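Local coordinates for protein beta-L-arabinobiosidase (Bacteroides thetaiotaomicron, PDB 5MQR) that probably hydrolyses glycosidic bonds, including L-arabinofuranosidic ones, of complex plant pectin in a gut bacterium, and may also have exo-alpha-sialidase activity, at residues A[58-62]-A[358-362]; A[364-368]-A[582-588]; A[675-679]-A[718-722]. All blocks are in the same frame, centred on the assembly; numbering follows the deposited sequence.

In the fold
From the N terminus, the chain first closes contact 1, where the loop after strand 52-57 meets residues 358-362 after a long excursion through four four-stranded antiparallel sheets, an arrangement consistent with a beta propeller. Contact 2 opens almost at once, joining 364-368 to 582-588 across a strand-rich stretch, much of it in the carbohydrate-binding-module-like region. The two are in series, with centres about 12 Å apart, and joined by a probable hydrogen bond from Lys365 NZ to Tyr360 O (2.8 Å). Contact 3 closes a shorter, partly helical loop between helices 666-680 and 712-719. Its centre lies about 66 Å from that of contact 1, across the chain's centre. No contact nests in or crosses another.

Contact 1. Residues A[58-62]-A[358-362]; sequences RANRE and MRYGG
Tyr360 meets the 58-62 loop with its phenol end, and OH is gripped from several directions. It accepts the backbone N-H of Arg61 in a bent bond (Tyr360 OH to Arg61 N 3.1 Å, 145° at the hydrogen) and gives its proton to Glu62. The distance from Tyr360 OH to Glu62 OE1, 2.5 Å, is very short and its exact value doubtful. The carboxylate approaches at the ring edge, its plane only 17° from that of the ring. A phenylalanine here would probably leave the Glu62 carboxylate without its donor and the Arg61 amide without its acceptor.

Arg61 slides past the ring in the opposite direction. A bend at chi3 turns its guanidinium so that Tyr360 CD1 lies over one face, 3.6 Å from Arg61 NH2, while Arg61 NH1 pairs with Asp589. Water 2 links Arg61 NH2 to Gly361 O.

Arg359 supplies a nearly straight bond: NH2 reaches Ala59 O at 2.9 Å and 167°, in the carbonyl plane and on a lone pair. Arg58 crosses it at about a right angle, with Arg58 NH2 3.7 Å from Arg359 NE, the guanidinium faces turned to each other but not parallel. Salt bridges probably offset the two neighbouring positive charges, Arg58 with the calcium ligand Asp454 and Arg359 with Asp397 and Glu396. Water 1 joins Arg359 NE (2.9 Å from the water), Ala59 O and Tyr360 OH.

The loop after strand 52-57 is thus held to a loop of the BNR-repeat region of a probable propeller chiefly by directional polar bonds, apolar touching being slight. This suggests that the placement of the loops probably depends on the buried Arg58 and Arg359 being matched by acids, and on the phenol acting as both donor and acceptor.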
loop_
_atom_site.group_PDB
_atom_site.type_symbol
_atom_site.label_atom_id
_atom_site.label_comp_id
_atom_site.label_asym_id
_atom_site.label_seq_id
_atom_site.Cartn_x
_atom_site.Cartn_y
_atom_site.Cartn_z
ATOM N N ARG A 58 33.059 -11.609 7.583
ATOM C CA ARG A 58 33.261 -11.325 8.998
ATOM C C ARG A 58 34.742 -11.377 9.273
ATOM O O ARG A 58 35.332 -12.457 9.302
ATOM C CB ARG A 58 32.528 -12.347 9.888
ATOM C CG ARG A 58 32.590 -12.061 11.386
ATOM C CD ARG A 58 32.039 -13.206 12.218
ATOM N NE ARG A 58 31.982 -12.773 13.628
ATOM C CZ ARG A 58 33.034 -12.679 14.441
ATOM N NH1 ARG A 58 34.243 -13.045 14.019
ATOM N NH2 ARG A 58 32.878 -12.226 15.691
ATOM N N ALA A 59 35.341 -10.210 9.480
ATOM C CA ALA A 59 36.801 -10.107 9.693
ATOM C C ALA A 59 37.249 -10.933 10.888
ATOM O O ALA A 59 36.580 -10.935 11.924
ATOM C CB ALA A 59 37.218 -8.657 9.889
ATOM N N ASN A 60 38.371 -11.628 10.743
ATOM C CA ASN A 60 38.961 -12.376 11.859
ATOM C C ASN A 60 40.440 -12.554 11.643
ATOM O O ASN A 60 40.852 -13.407 10.860
ATOM C CB ASN A 60 38.283 -13.741 11.986
ATOM C CG ASN A 60 38.494 -14.394 13.346
ATOM O OD1 ASN A 60 39.585 -14.351 13.942
ATOM N ND2 ASN A 60 37.439 -15.027 13.840
ATOM N N ARG A 61 41.240 -11.766 12.354
ATOM C CA ARG A 61 42.702 -11.843 12.266
ATOM C C ARG A 61 43.282 -13.133 12.854
ATOM O O ARG A 61 44.278 -13.662 12.353
ATOM C CB ARG A 61 43.334 -10.643 12.967
ATOM C CG ARG A 61 44.866 -10.579 12.867
ATOM C CD ARG A 61 45.389 -9.397 13.665
ATOM N NE ARG A 61 44.742 -8.162 13.233
ATOM C CZ ARG A 61 44.506 -7.087 13.985
ATOM N NH1 ARG A 61 44.850 -7.024 15.264
ATOM N NH2 ARG A 61 43.889 -6.038 13.431
ATOM N N GLU A 62 42.652 -13.612 13.916
ATOM C CA GLU A 62 43.159 -14.723 14.696
ATOM C C GLU A 62 42.887 -16.041 14.009
ATOM O O GLU A 62 43.625 -16.974 14.218
ATOM C CB GLU A 62 42.562 -14.722 16.110
ATOM C CG GLU A 62 43.038 -13.549 16.969
ATOM C CD GLU A 62 42.297 -12.218 16.748
ATOM O OE1 GLU A 62 41.236 -12.175 16.096
ATOM O OE2 GLU A 62 42.794 -11.188 17.240
HETATM N N MSE A 358 33.029 -2.632 16.704
HETATM C CA MSE A 358 34.267 -2.763 15.947
HETATM C C MSE A 358 35.238 -3.555 16.790
HETATM O O MSE A 358 35.622 -3.134 17.874
HETATM C CB MSE A 358 34.859 -1.400 15.636
HETATM C CG MSE A 358 36.099 -1.462 14.731
HETATM SE SE MSE A 358 36.928 0.322 14.642
HETATM C CE MSE A 358 35.463 1.388 13.877
ATOM N N ARG A 359 35.628 -4.716 16.322
ATOM C CA ARG A 359 36.494 -5.680 16.974
ATOM C C ARG A 359 37.962 -5.322 16.850
ATOM O O ARG A 359 38.721 -5.561 17.788
ATOM C CB ARG A 359 36.203 -7.084 16.454
ATOM C CG ARG A 359 34.745 -7.490 16.710
ATOM C CD ARG A 359 34.402 -8.890 16.233
ATOM N NE ARG A 359 34.737 -9.182 14.847
ATOM C CZ ARG A 359 34.064 -8.758 13.778
ATOM N NH1 ARG A 359 33.019 -7.935 13.891
ATOM N NH2 ARG A 359 34.461 -9.143 12.580
ATOM N N TYR A 360 38.349 -4.717 15.723
ATOM C CA TYR A 360 39.732 -4.406 15.449
ATOM C C TYR A 360 39.888 -2.922 15.217
ATOM O O TYR A 360 39.309 -2.376 14.272
ATOM C CB TYR A 360 40.221 -5.197 14.225
ATOM C CG TYR A 360 40.096 -6.679 14.395
ATOM C CD1 TYR A 360 41.036 -7.413 15.133
ATOM C CD2 TYR A 360 39.032 -7.360 13.838
ATOM C CE1 TYR A 360 40.917 -8.799 15.283
ATOM C CE2 TYR A 360 38.898 -8.733 13.982
ATOM C CZ TYR A 360 39.834 -9.450 14.702
ATOM O OH TYR A 360 39.632 -10.811 14.824
ATOM N N GLY A 361 40.676 -2.274 16.079
ATOM C CA GLY A 361 41.038 -0.883 15.903
ATOM C C GLY A 361 41.802 -0.681 14.609
ATOM O O GLY A 361 42.298 -1.642 14.001
ATOM N N GLY A 362 41.875 0.568 14.183
ATOM C CA GLY A 362 42.574 0.912 12.955
ATOM C C GLY A 362 42.360 2.335 12.433
ATOM O O GLY A 362 41.288 2.941 12.620
HETATM O O HOH W 1 36.631 -11.308 14.530
HETATM O O HOH W 2 43.697 -3.806 14.922
#

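Contact 2. Residues A[364-368]-A[582-588]; sequences YKSYG and TPADQTY
Lys365, Ser366 and Tyr367 run past Ala584 O in turn, but water carries most of the contact until the tyrosine ring is reached. The segment starts at Tyr364, whose amide donates to water 3, which passes a hydrogen bond on to Asp585 OD1. At Lys365 the backbone oxygen faces two waters: water 4 also accepts the N-H of Gln586 (Gln586 N to water 4 2.8 Å), and water 5 sits between that oxygen and Asp585 OD1. The lysine's NZ turns elsewhere, to Thr73 O, Tyr360 O and Glu396. Ser366 contributes only backbone proximity to Ala584.

Tyr367 is the main side chain. Its amide is bridged by water 7 to Ala584 O, and with CG anti to the carbonyl carbon (chi1 -60°) the ring crosses to the other segment. There Tyr367 OH donates to Gln586 OE1 at 2.6 Å, meeting a lone pair in the carbonyl plane at a C=O...O angle of 125°. Pro583 O lies at the ring edge, 3.6 Å from Tyr367 CE2, and Thr582 CG2 approaches the same carbon at 3.7 Å. Water 6, in the ring plane, donates to Tyr367 OH and Pro583 O. The amide of Gln586 is fixed at its other end by NE2 to Tyr588 O (3.1 Å) and by Met358 O.

Phe577 packs edge-to-face with Tyr367. The first loop lies between strands 349-350 and 387-393; the second leaves strand 564-570, in the same sheet as 387-393, and leads to strand 600-610. A BNR-repeat loop thus packs against one of the CBM-like region, joining the probable propeller to the neighbouring beta domain.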
loop_
_atom_site.group_PDB
_atom_site.type_symbol
_atom_site.label_atom_id
_atom_site.label_comp_id
_atom_site.label_asym_id
_atom_site.label_seq_id
_atom_site.Cartn_x
_atom_site.Cartn_y
_atom_site.Cartn_z
ATOM N N TYR A 364 41.449 5.515 10.690
ATOM C CA TYR A 364 40.257 6.012 9.976
ATOM C C TYR A 364 39.048 5.090 9.922
ATOM O O TYR A 364 38.046 5.438 9.263
ATOM C CB TYR A 364 40.605 6.562 8.568
ATOM C CG TYR A 364 41.692 7.643 8.581
ATOM C CD1 TYR A 364 41.527 8.846 9.279
ATOM C CD2 TYR A 364 42.899 7.436 7.908
ATOM C CE1 TYR A 364 42.537 9.814 9.293
ATOM C CE2 TYR A 364 43.912 8.382 7.917
ATOM C CZ TYR A 364 43.737 9.569 8.600
ATOM O OH TYR A 364 44.791 10.466 8.575
ATOM N N LYS A 365 39.098 3.965 10.646
ATOM C CA LYS A 365 37.912 3.129 10.818
ATOM C C LYS A 365 36.908 3.877 11.690
ATOM O O LYS A 365 37.265 4.370 12.762
ATOM C CB LYS A 365 38.282 1.773 11.421
ATOM C CG LYS A 365 39.100 0.911 10.464
ATOM C CD LYS A 365 39.447 -0.450 11.022
ATOM C CE LYS A 365 38.231 -1.332 11.201
ATOM N NZ LYS A 365 38.645 -2.682 11.614
ATOM N N SER A 366 35.676 4.013 11.199
ATOM C CA SER A 366 34.609 4.676 11.945
ATOM C C SER A 366 33.371 3.782 12.097
ATOM O O SER A 366 33.170 2.858 11.325
ATOM C CB SER A 366 34.259 5.996 11.273
ATOM O OG SER A 366 33.953 5.758 9.935
ATOM N N TYR A 367 32.556 4.064 13.101
ATOM C CA TYR A 367 31.486 3.156 13.508
ATOM C C TYR A 367 30.272 3.208 12.595
ATOM O O TYR A 367 29.812 4.288 12.262
ATOM C CB TYR A 367 31.006 3.462 14.932
ATOM C CG TYR A 367 32.098 3.323 15.948
ATOM C CD1 TYR A 367 32.568 2.054 16.317
ATOM C CD2 TYR A 367 32.689 4.437 16.523
ATOM C CE1 TYR A 367 33.601 1.907 17.237
ATOM C CE2 TYR A 367 33.724 4.302 17.449
ATOM C CZ TYR A 367 34.167 3.033 17.797
ATOM O OH TYR A 367 35.169 2.906 18.707
ATOM N N GLY A 368 29.764 2.035 12.205
ATOM C CA GLY A 368 28.420 1.897 11.676
ATOM C C GLY A 368 28.325 1.454 10.231
ATOM O O GLY A 368 29.337 1.380 9.531
ATOM N N THR A 582 30.783 8.925 21.886
ATOM C CA THR A 582 31.924 8.049 21.659
ATOM C C THR A 582 32.993 8.724 20.778
ATOM O O THR A 582 32.662 9.301 19.733
ATOM C CB THR A 582 31.461 6.765 20.958
ATOM O OG1 THR A 582 30.489 6.096 21.775
ATOM C CG2 THR A 582 32.640 5.837 20.647
ATOM N N PRO A 583 34.283 8.633 21.179
ATOM C CA PRO A 583 35.322 9.154 20.309
ATOM C C PRO A 583 35.324 8.541 18.893
ATOM O O PRO A 583 34.962 7.387 18.696
ATOM C CB PRO A 583 36.623 8.801 21.057
ATOM C CG PRO A 583 36.221 8.623 22.476
ATOM C CD PRO A 583 34.854 8.035 22.403
ATOM N N ALA A 584 35.733 9.342 17.925
ATOM C CA ALA A 584 35.700 8.944 16.508
ATOM C C ALA A 584 36.651 7.784 16.171
ATOM O O ALA A 584 36.341 6.976 15.308
ATOM C CB ALA A 584 36.041 10.145 15.633
ATOM N N ASP A 585 37.797 7.732 16.849
ATOM C CA ASP A 585 38.888 6.841 16.504
ATOM C C ASP A 585 38.989 5.713 17.527
ATOM O O ASP A 585 38.840 5.940 18.729
ATOM C CB ASP A 585 40.213 7.624 16.440
ATOM C CG ASP A 585 40.147 8.792 15.462
ATOM O OD1 ASP A 585 39.716 8.572 14.301
ATOM O OD2 ASP A 585 40.453 9.937 15.868
ATOM N N GLN A 586 39.230 4.504 17.027
ATOM C CA GLN A 586 39.421 3.334 17.866
ATOM C C GLN A 586 40.795 2.770 17.569
ATOM O O GLN A 586 41.048 2.296 16.463
ATOM C CB GLN A 586 38.343 2.268 17.629
ATOM C CG GLN A 586 38.397 1.177 18.674
ATOM C CD GLN A 586 37.307 0.133 18.543
ATOM O OE1 GLN A 586 36.111 0.436 18.625
ATOM N NE2 GLN A 586 37.718 -1.118 18.388
ATOM N N THR A 587 41.678 2.858 18.560
ATOM C CA THR A 587 43.026 2.327 18.456
ATOM C C THR A 587 43.184 0.971 19.143
ATOM O O THR A 587 44.240 0.392 19.072
ATOM C CB THR A 587 44.043 3.325 19.064
ATOM O OG1 THR A 587 43.600 3.730 20.375
ATOM C CG2 THR A 587 44.165 4.556 18.173
ATOM N N TYR A 588 42.158 0.444 19.790
ATOM C CA TYR A 588 42.302 -0.813 20.555
ATOM C C TYR A 588 41.559 -1.921 19.811
ATOM O O TYR A 588 40.681 -1.642 18.995
ATOM C CB TYR A 588 41.770 -0.653 22.005
ATOM C CG TYR A 588 40.361 -0.076 22.100
ATOM C CD1 TYR A 588 39.259 -0.894 21.970
ATOM C CD2 TYR A 588 40.139 1.294 22.321
ATOM C CE1 TYR A 588 37.975 -0.394 22.060
ATOM C CE2 TYR A 588 38.833 1.817 22.415
ATOM C CZ TYR A 588 37.758 0.957 22.282
ATOM O OH TYR A 588 36.433 1.402 22.343
HETATM O O HOH W 3 41.099 6.383 13.416
HETATM O O HOH W 4 39.514 4.364 14.207
HETATM O O HOH W 5 37.940 7.111 12.542
HETATM O O HOH W 6 36.042 5.075 20.012
HETATM O O HOH W 7 33.667 6.655 14.493
#

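Contact 3. Residues A[675-679]-A[718-722]; sequences RWWSL and ESRWL
This is a fully buried, mainly apolar packing of Trp676 and Leu679, on helix 666-680, against Glu718, Ser719, Trp721 and Leu722, near the C-terminal part of helix 712-719 and in the type I turn from Ser719 to Leu722; no direct hydrogen bond joins the two segments. The six-membered edge of Trp676 does most of the touching. Glu718 O lies at the indole edge, near its plane, 3.3 Å from Trp676 CH2, and that carbon is 3.9 Å from Trp721 CB. Leu722 slides past the indole in the opposite direction, its CD2 3.5 Å from Trp676 CZ3. The turn brings Trp721 and Leu722 round to the tryptophan.

The two helices probably belong to the (alpha/alpha)6 barrel expected of a six-hairpin glycosidase with an MGH1-like domain.

One turn on, Leu679 has CG anti to the backbone N (chi1 179°), which sends CD2 to Glu718 CG at 4.0 Å and to Ser719 OG at 3.6 Å; that hydroxyl is hydrogen-bonded to His715 O, so the methyl only packs against it. Water 8 donates to Glu718 OE2 (2.8 Å) and accepts from Arg675 NE. Arg675 NH2 stays 4.4 Å from Glu718 OE2, with no N-H aimed at it; it donates to Ser1019 OG, and NH1 to Gln986 OE1. The backbone amides of Phe1021, Asn1022 and Asp1023, where helix 1022-1029 starts, donate to the two carboxylate oxygens.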
loop_
_atom_site.group_PDB
_atom_site.type_symbol
_atom_site.label_atom_id
_atom_site.label_comp_id
_atom_site.label_asym_id
_atom_site.label_seq_id
_atom_site.Cartn_x
_atom_site.Cartn_y
_atom_site.Cartn_z
ATOM N N ARG A 675 -22.923 11.334 4.340
ATOM C CA ARG A 675 -24.136 10.565 4.054
ATOM C C ARG A 675 -24.233 9.359 4.972
ATOM O O ARG A 675 -25.342 8.962 5.327
ATOM C CB ARG A 675 -24.206 10.156 2.587
ATOM C CG ARG A 675 -24.567 11.332 1.660
ATOM C CD ARG A 675 -25.981 11.864 1.893
ATOM N NE ARG A 675 -26.960 10.827 1.665
ATOM C CZ ARG A 675 -27.712 10.685 0.570
ATOM N NH1 ARG A 675 -27.672 11.557 -0.449
ATOM N NH2 ARG A 675 -28.534 9.642 0.502
ATOM N N TRP A 676 -23.087 8.808 5.392
ATOM C CA TRP A 676 -23.143 7.780 6.428
ATOM C C TRP A 676 -23.612 8.365 7.773
ATOM O O TRP A 676 -24.429 7.759 8.441
ATOM C CB TRP A 676 -21.817 7.062 6.619
ATOM C CG TRP A 676 -21.472 6.088 5.574
ATOM C CD1 TRP A 676 -20.301 6.041 4.877
ATOM C CD2 TRP A 676 -22.257 4.986 5.113
ATOM N NE1 TRP A 676 -20.309 4.985 4.003
ATOM C CE2 TRP A 676 -21.497 4.324 4.114
ATOM C CE3 TRP A 676 -23.533 4.516 5.409
ATOM C CZ2 TRP A 676 -21.963 3.212 3.420
ATOM C CZ3 TRP A 676 -24.000 3.400 4.733
ATOM C CH2 TRP A 676 -23.216 2.757 3.746
ATOM N N TRP A 677 -23.071 9.530 8.140
ATOM C CA TRP A 677 -23.399 10.213 9.381
ATOM C C TRP A 677 -24.877 10.607 9.417
ATOM O O TRP A 677 -25.530 10.585 10.462
ATOM C CB TRP A 677 -22.499 11.459 9.499
ATOM C CG TRP A 677 -22.725 12.354 10.686
ATOM C CD1 TRP A 677 -22.165 12.239 11.924
ATOM C CD2 TRP A 677 -23.506 13.533 10.713
ATOM N NE1 TRP A 677 -22.569 13.269 12.729
ATOM C CE2 TRP A 677 -23.396 14.082 12.008
ATOM C CE3 TRP A 677 -24.310 14.177 9.775
ATOM C CZ2 TRP A 677 -24.065 15.242 12.389
ATOM C CZ3 TRP A 677 -24.967 15.336 10.150
ATOM C CH2 TRP A 677 -24.829 15.861 11.445
ATOM N N SER A 678 -25.382 10.983 8.257
ATOM C CA SER A 678 -26.761 11.328 8.101
ATOM C C SER A 678 -27.666 10.105 8.208
ATOM O O SER A 678 -28.590 10.099 9.004
ATOM C CB SER A 678 -26.976 11.971 6.743
ATOM O OG SER A 678 -28.229 12.588 6.813
ATOM N N LEU A 679 -27.388 9.085 7.395
ATOM C CA LEU A 679 -28.166 7.837 7.407
ATOM C C LEU A 679 -28.303 7.280 8.817
ATOM O O LEU A 679 -29.367 6.842 9.212
ATOM C CB LEU A 679 -27.517 6.776 6.518
ATOM C CG LEU A 679 -28.229 5.429 6.482
ATOM C CD1 LEU A 679 -29.503 5.531 5.662
ATOM C CD2 LEU A 679 -27.329 4.353 5.932
ATOM N N GLU A 718 -28.488 1.182 0.333
ATOM C CA GLU A 718 -27.478 1.950 1.039
ATOM C C GLU A 718 -26.969 1.215 2.265
ATOM O O GLU A 718 -25.758 1.143 2.481
ATOM C CB GLU A 718 -28.001 3.309 1.472
ATOM C CG GLU A 718 -26.920 4.300 1.930
ATOM C CD GLU A 718 -26.313 5.107 0.784
ATOM O OE1 GLU A 718 -26.382 4.645 -0.382
ATOM O OE2 GLU A 718 -25.782 6.215 1.046
ATOM N N SER A 719 -27.884 0.693 3.067
ATOM C CA SER A 719 -27.532 0.129 4.359
ATOM C C SER A 719 -26.875 -1.237 4.277
ATOM O O SER A 719 -26.337 -1.713 5.273
ATOM C CB SER A 719 -28.751 0.057 5.264
ATOM O OG SER A 719 -29.331 1.349 5.414
ATOM N N ARG A 720 -26.908 -1.877 3.107
ATOM C CA ARG A 720 -26.334 -3.220 2.972
ATOM C C ARG A 720 -24.820 -3.233 3.194
ATOM O O ARG A 720 -24.264 -4.297 3.438
ATOM C CB ARG A 720 -26.697 -3.860 1.632
ATOM C CG ARG A 720 -26.045 -3.206 0.418
ATOM C CD ARG A 720 -26.589 -3.789 -0.877
ATOM N NE ARG A 720 -26.197 -2.981 -2.039
ATOM C CZ ARG A 720 -26.082 -3.436 -3.292
ATOM N NH1 ARG A 720 -26.285 -4.717 -3.571
ATOM N NH2 ARG A 720 -25.724 -2.602 -4.275
ATOM N N TRP A 721 -24.178 -2.056 3.128
ATOM C CA TRP A 721 -22.730 -1.910 3.316
ATOM C C TRP A 721 -22.276 -1.754 4.756
ATOM O O TRP A 721 -21.074 -1.794 5.028
ATOM C CB TRP A 721 -22.193 -0.741 2.464
ATOM C CG TRP A 721 -22.489 -0.946 1.030
ATOM C CD1 TRP A 721 -23.475 -0.338 0.311
ATOM C CD2 TRP A 721 -21.855 -1.871 0.138
ATOM N NE1 TRP A 721 -23.472 -0.798 -0.975
ATOM C CE2 TRP A 721 -22.495 -1.750 -1.107
ATOM C CE3 TRP A 721 -20.804 -2.790 0.269
ATOM C CZ2 TRP A 721 -22.131 -2.507 -2.211
ATOM C CZ3 TRP A 721 -20.439 -3.544 -0.831
ATOM C CH2 TRP A 721 -21.105 -3.393 -2.068
ATOM N N LEU A 722 -23.225 -1.570 5.672
ATOM C CA LEU A 722 -22.919 -1.452 7.088
ATOM C C LEU A 722 -22.465 -2.806 7.601
ATOM O O LEU A 722 -23.115 -3.820 7.362
ATOM C CB LEU A 722 -24.133 -0.977 7.883
ATOM C CG LEU A 722 -24.744 0.368 7.519
ATOM C CD1 LEU A 722 -25.973 0.581 8.379
ATOM C CD2 LEU A 722 -23.752 1.513 7.651
HETATM O O HOH W 8 -27.071 7.827 2.882
#